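PDB 4WD2: aromatic-amino-acid transaminase TyrB from Burkholderia cenocepacia K56-2Valvano, which probably catalyses the pyridoxal-phosphate-dependent transfer of amino groups between aromatic amino acids and 2-oxo acids. Local coordinates for residues Gly78-Tyr82 / Ala299-Ala303; Arg102-Thr108 / Gly264-Cys270. All coordinates share one frame. Residues are numbered along the deposited sequence.

Overall arrangement
Running from the N terminus, the chain reaches Gly-78-Tyr-82 at the start of helix 80-91, then enters the edge strand 103-108 of the large mixed sheet. Strand 264-269, far along the chain, pairs with it in contact 2 and then leads through helix 273-288 to helix 297-307, where Ala-299-Ala-303 returns to Gly-78-Tyr-82 in contact 1. Contact 2 therefore lies wholly within the larger loop that contact 1 closes. Their centres are about 14 Å apart, and they touch: Tyr-82 OH lies 2.7 Å from Gly-264 O, and Leu-79 N lies 3.1 Å from Gln-107 OE1, both probable hydrogen bonds joining the helix start to the last two strands at this side of the sheet.

Contact 1. Residues Gly78-Tyr82 / Ala299-Ala303; sequences GLAAY and AKVVA
This is apolar helix-to-helix packing, without a hydrogen bond across it, between the first turn of helix 80-91 and the middle of helix 297-307, beside one end of the large sheet. Gly-78 (phi/psi 89/-169°) leads into Leu-79, the N-cap residue, still extended at -67/128°; helical angles begin at Ala-80. The partner segment is helical throughout, with Ala-303 N bonded to Ala-299 O at 2.8 Å. The backbones come nearest at Tyr-82 and Ala-303, whose CA atoms are 4.8 Å apart. Tyr-82, with chi1 t and chi2 -86°, lays its ring against the side of the partner helix: its CD2 lies 3.6 Å from Ala-299 CB, and its CE2 3.6 Å from Val-302 CG1. Ala-299 O sits at the ring edge, 3.5 Å from Tyr-82 CD2. In this fold-type I aminotransferase the phenol ties the packing to the central sheet, Tyr-82 OH bonding to Gly-264 O. The small Ala-303 permits the close approach, its CB being 4.1 Å from Tyr-82 CA and 4.3 Å from Tyr-82 CB. Leu-79 (t, p) places CD2 4.4 Å from Ala-303 CB and 3.8 Å from Lys-300 CD, the lysine (m, m, t, t) laying its aliphatic chain against the leucine.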
loop_
_atom_site.group_PDB
_atom_site.type_symbol
_atom_site.label_atom_id
_atom_site.label_comp_id
_atom_site.label_asym_id
_atom_site.label_seq_id
_atom_site.Cartn_x
_atom_site.Cartn_y
_atom_site.Cartn_z
ATOM N N GLY A 78 -6.625 6.284 7.317
ATOM C CA GLY A 78 -6.202 5.335 8.332
ATOM C C GLY A 78 -6.824 5.538 9.698
ATOM O O GLY A 78 -7.772 6.309 9.871
ATOM N N LEU A 79 -6.270 4.830 10.676
ATOM C CA LEU A 79 -6.769 4.829 12.048
ATOM C C LEU A 79 -6.589 6.185 12.740
ATOM O O LEU A 79 -5.482 6.727 12.774
ATOM C CB LEU A 79 -6.055 3.730 12.840
ATOM C CG LEU A 79 -6.696 3.162 14.105
ATOM C CD1 LEU A 79 -7.997 2.457 13.760
ATOM C CD2 LEU A 79 -5.724 2.206 14.803
ATOM N N ALA A 80 -7.673 6.714 13.306
ATOM C CA ALA A 80 -7.660 8.036 13.926
ATOM C C ALA A 80 -6.677 8.128 15.085
ATOM O O ALA A 80 -5.967 9.124 15.222
ATOM C CB ALA A 80 -9.061 8.413 14.399
ATOM N N ALA A 81 -6.651 7.095 15.925
ATOM C CA ALA A 81 -5.753 7.056 17.073
ATOM C C ALA A 81 -4.291 7.016 16.630
ATOM O O ALA A 81 -3.435 7.662 17.238
ATOM C CB ALA A 81 -6.075 5.861 17.960
ATOM N N TYR A 82 -4.012 6.265 15.567
ATOM C CA TYR A 82 -2.672 6.210 14.975
ATOM C C TYR A 82 -2.218 7.587 14.477
ATOM O O TYR A 82 -1.128 8.048 14.822
ATOM C CB TYR A 82 -2.649 5.199 13.824
ATOM C CG TYR A 82 -1.338 5.045 13.064
ATOM C CD1 TYR A 82 -1.021 5.879 11.994
ATOM C CD2 TYR A 82 -0.448 4.023 13.378
ATOM C CE1 TYR A 82 0.160 5.716 11.280
ATOM C CE2 TYR A 82 0.730 3.852 12.670
ATOM C CZ TYR A 82 1.028 4.697 11.621
ATOM O OH TYR A 82 2.198 4.519 10.919
ATOM N N ALA A 299 -0.643 -0.764 12.277
ATOM C CA ALA A 299 -1.081 0.507 12.851
ATOM C C ALA A 299 -1.657 0.338 14.267
ATOM O O ALA A 299 -1.464 1.197 15.128
ATOM C CB ALA A 299 -2.102 1.171 11.941
ATOM N N LYS A 300 -2.369 -0.761 14.503
ATOM C CA LYS A 300 -2.860 -1.082 15.841
ATOM C C LYS A 300 -1.706 -1.271 16.811
ATOM O O LYS A 300 -1.769 -0.807 17.945
ATOM C CB LYS A 300 -3.730 -2.343 15.824
ATOM C CG LYS A 300 -5.134 -2.152 15.267
ATOM C CD LYS A 300 -6.009 -1.279 16.163
ATOM C CE LYS A 300 -7.488 -1.491 15.853
ATOM N NZ LYS A 300 -8.375 -0.468 16.490
ATOM N N VAL A 301 -0.655 -1.957 16.364
ATOM C CA VAL A 301 0.525 -2.190 17.196
ATOM C C VAL A 301 1.196 -0.871 17.549
ATOM O O VAL A 301 1.473 -0.597 18.719
ATOM C CB VAL A 301 1.562 -3.112 16.499
ATOM C CG1 VAL A 301 2.867 -3.137 17.285
ATOM C CG2 VAL A 301 1.013 -4.522 16.340
ATOM N N VAL A 302 1.457 -0.056 16.532
ATOM C CA VAL A 302 2.098 1.233 16.741
ATOM C C VAL A 302 1.245 2.142 17.629
ATOM O O VAL A 302 1.759 2.755 18.566
ATOM C CB VAL A 302 2.393 1.936 15.398
ATOM C CG1 VAL A 302 2.763 3.397 15.623
ATOM C CG2 VAL A 302 3.500 1.198 14.645
ATOM N N ALA A 303 -0.052 2.221 17.345
ATOM C CA ALA A 303 -0.949 3.051 18.149
ATOM C C ALA A 303 -1.008 2.574 19.605
ATOM O O ALA A 303 -1.075 3.386 20.530
ATOM C CB ALA A 303 -2.342 3.073 17.542
#

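Contact 2. Residues Arg102-Thr108 / Gly264-Cys270; sequences RIATLQT and GGLSVVC
Strands 103-108 and 264-269 pair antiparallel at one edge of the mixed sheet, their axes 4.4 Å apart at closest approach and their directions 151° apart. Ala-104/Val-268, Leu-106/Leu-266 and Thr-108/Gly-264 are hydrogen-bonded pairs; Ile-103/Val-269, Thr-105/Ser-267 and Gln-107/Gly-265 alternate with them. Bonds are Ala-104 N-Val-268 O (2.9 Å), Val-268 N-Ala-104 O (2.8 Å), Leu-106 N-Leu-266 O and Leu-266 N-Leu-106 O (both 3.0 Å), Thr-108 N-Gly-264 O (3.0 Å), a weak Gly-264 N-Thr-108 O (3.2 Å) and, beyond the strands, Cys-270 N-Arg-102 O (2.7 Å). On one face Thr-105 and Ser-267, both chi1 m, turn their hydroxyls together, OG1 donating to OG at 2.7 Å. Beside them Ile-103 (m, t) sets CG1 4.3 Å from CG2 of Val-269 (t). On the other face Leu-106 (chi1 p, chi2 148°, between wells) brings CD2 4.0 Å from CB of Leu-266 (t, p), and Thr-108 (p) sets CG2 3.7 Å from the same CB. A CB on Gly-264 would lie 3.2 Å from Thr-108 OG1, which bonds to Gly-110 O. One face combines a buried hydroxyl pair, bonded through Thr-105 OG1 to Gln-87 of helix 80-91, with Ile-103 and Val-269; the other is mainly aliphatic, against helices 110-125 and 273-288.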
loop_
_atom_site.group_PDB
_atom_site.type_symbol
_atom_site.label_atom_id
_atom_site.label_comp_id
_atom_site.label_asym_id
_atom_site.label_seq_id
_atom_site.Cartn_x
_atom_site.Cartn_y
_atom_site.Cartn_z
ATOM N N ARG A 102 -3.271 23.041 12.057
ATOM C CA ARG A 102 -2.628 23.360 10.785
ATOM C C ARG A 102 -1.927 22.175 10.133
ATOM O O ARG A 102 -1.289 22.334 9.095
ATOM C CB ARG A 102 -1.606 24.479 10.977
ATOM C CG ARG A 102 -2.200 25.838 11.266
ATOM C CD ARG A 102 -1.129 26.919 11.198
ATOM N NE ARG A 102 -0.231 26.904 12.354
ATOM C CZ ARG A 102 -0.349 27.720 13.401
ATOM N NH1 ARG A 102 -1.330 28.616 13.436
ATOM N NH2 ARG A 102 0.513 27.644 14.412
ATOM N N ILE A 103 -2.032 20.994 10.738
ATOM C CA ILE A 103 -1.333 19.812 10.227
ATOM C C ILE A 103 -2.286 18.714 9.774
ATOM O O ILE A 103 -3.053 18.192 10.573
ATOM C CB ILE A 103 -0.394 19.200 11.287
ATOM C CG1 ILE A 103 0.560 20.244 11.861
ATOM C CG2 ILE A 103 0.405 18.047 10.693
ATOM C CD1 ILE A 103 1.384 19.702 13.012
ATOM N N ALA A 104 -2.237 18.362 8.494
ATOM C CA ALA A 104 -2.971 17.200 8.003
ATOM C C ALA A 104 -2.089 15.961 8.102
ATOM O O ALA A 104 -1.041 15.902 7.466
ATOM C CB ALA A 104 -3.437 17.419 6.554
ATOM N N THR A 105 -2.510 14.981 8.902
ATOM C CA THR A 105 -1.760 13.733 9.067
ATOM C C THR A 105 -2.582 12.491 8.696
ATOM O O THR A 105 -3.745 12.358 9.096
ATOM C CB THR A 105 -1.260 13.567 10.517
ATOM O OG1 THR A 105 -0.365 14.634 10.839
ATOM C CG2 THR A 105 -0.530 12.236 10.694
ATOM N N LEU A 106 -1.977 11.593 7.924
ATOM C CA LEU A 106 -2.589 10.301 7.632
ATOM C C LEU A 106 -1.596 9.148 7.752
ATOM O O LEU A 106 -0.377 9.330 7.651
ATOM C CB LEU A 106 -3.213 10.290 6.230
ATOM C CG LEU A 106 -2.263 10.297 5.031
ATOM C CD1 LEU A 106 -2.876 9.537 3.863
ATOM C CD2 LEU A 106 -1.927 11.723 4.622
ATOM N N GLN A 107 -2.146 7.958 7.964
ATOM C CA GLN A 107 -1.396 6.714 8.012
ATOM C C GLN A 107 -0.965 6.298 6.612
ATOM O O GLN A 107 -1.738 6.402 5.662
ATOM C CB GLN A 107 -2.249 5.623 8.657
ATOM C CG GLN A 107 -1.662 4.229 8.631
ATOM C CD GLN A 107 -2.691 3.183 9.017
ATOM O OE1 GLN A 107 -3.677 3.492 9.685
ATOM N NE2 GLN A 107 -2.474 1.942 8.586
ATOM N N THR A 108 0.274 5.837 6.480
ATOM C CA THR A 108 0.811 5.467 5.171
ATOM C C THR A 108 1.509 4.112 5.201
ATOM O O THR A 108 1.775 3.553 6.272
ATOM C CB THR A 108 1.819 6.521 4.640
ATOM O OG1 THR A 108 2.974 6.549 5.486
ATOM C CG2 THR A 108 1.183 7.911 4.593
ATOM N N GLY A 264 3.982 3.947 8.488
ATOM C CA GLY A 264 4.582 5.263 8.446
ATOM C C GLY A 264 3.516 6.333 8.514
ATOM O O GLY A 264 2.332 6.026 8.678
ATOM N N GLY A 265 3.930 7.592 8.400
ATOM C CA GLY A 265 2.979 8.686 8.354
ATOM C C GLY A 265 3.339 9.734 7.319
ATOM O O GLY A 265 4.499 9.870 6.923
ATOM N N LEU A 266 2.331 10.468 6.869
ATOM C CA LEU A 266 2.549 11.656 6.061
ATOM C C LEU A 266 1.856 12.827 6.740
ATOM O O LEU A 266 0.667 12.759 7.043
ATOM C CB LEU A 266 2.021 11.475 4.634
ATOM C CG LEU A 266 2.107 12.721 3.743
ATOM C CD1 LEU A 266 3.548 13.187 3.564
ATOM C CD2 LEU A 266 1.444 12.471 2.381
ATOM N N SER A 267 2.606 13.897 6.984
ATOM C CA SER A 267 2.031 15.109 7.543
ATOM C C SER A 267 2.318 16.292 6.641
ATOM O O SER A 267 3.432 16.445 6.129
ATOM C CB SER A 267 2.577 15.383 8.945
ATOM O OG SER A 267 2.164 14.387 9.859
ATOM N N VAL A 268 1.309 17.134 6.454
ATOM C CA VAL A 268 1.490 18.376 5.715
ATOM C C VAL A 268 1.093 19.555 6.604
ATOM O O VAL A 268 -0.008 19.579 7.161
ATOM C CB VAL A 268 0.673 18.376 4.407
ATOM C CG1 VAL A 268 0.951 19.638 3.601
ATOM C CG2 VAL A 268 1.001 17.140 3.584
ATOM N N VAL A 269 2.007 20.514 6.751
ATOM C CA VAL A 269 1.778 21.701 7.567
ATOM C C VAL A 269 1.268 22.833 6.693
ATOM O O VAL A 269 1.946 23.239 5.750
ATOM C CB VAL A 269 3.061 22.151 8.277
ATOM C CG1 VAL A 269 2.782 23.340 9.189
ATOM C CG2 VAL A 269 3.678 20.998 9.053
ATOM N N CYS A 270 0.083 23.348 7.008
ATOM C CA CYS A 270 -0.598 24.302 6.129
ATOM C C CYS A 270 -0.806 25.663 6.791
ATOM O O CYS A 270 -0.586 25.813 7.992
ATOM C CB CYS A 270 -1.948 23.731 5.682
ATOM S SG CYS A 270 -1.836 22.076 4.968
#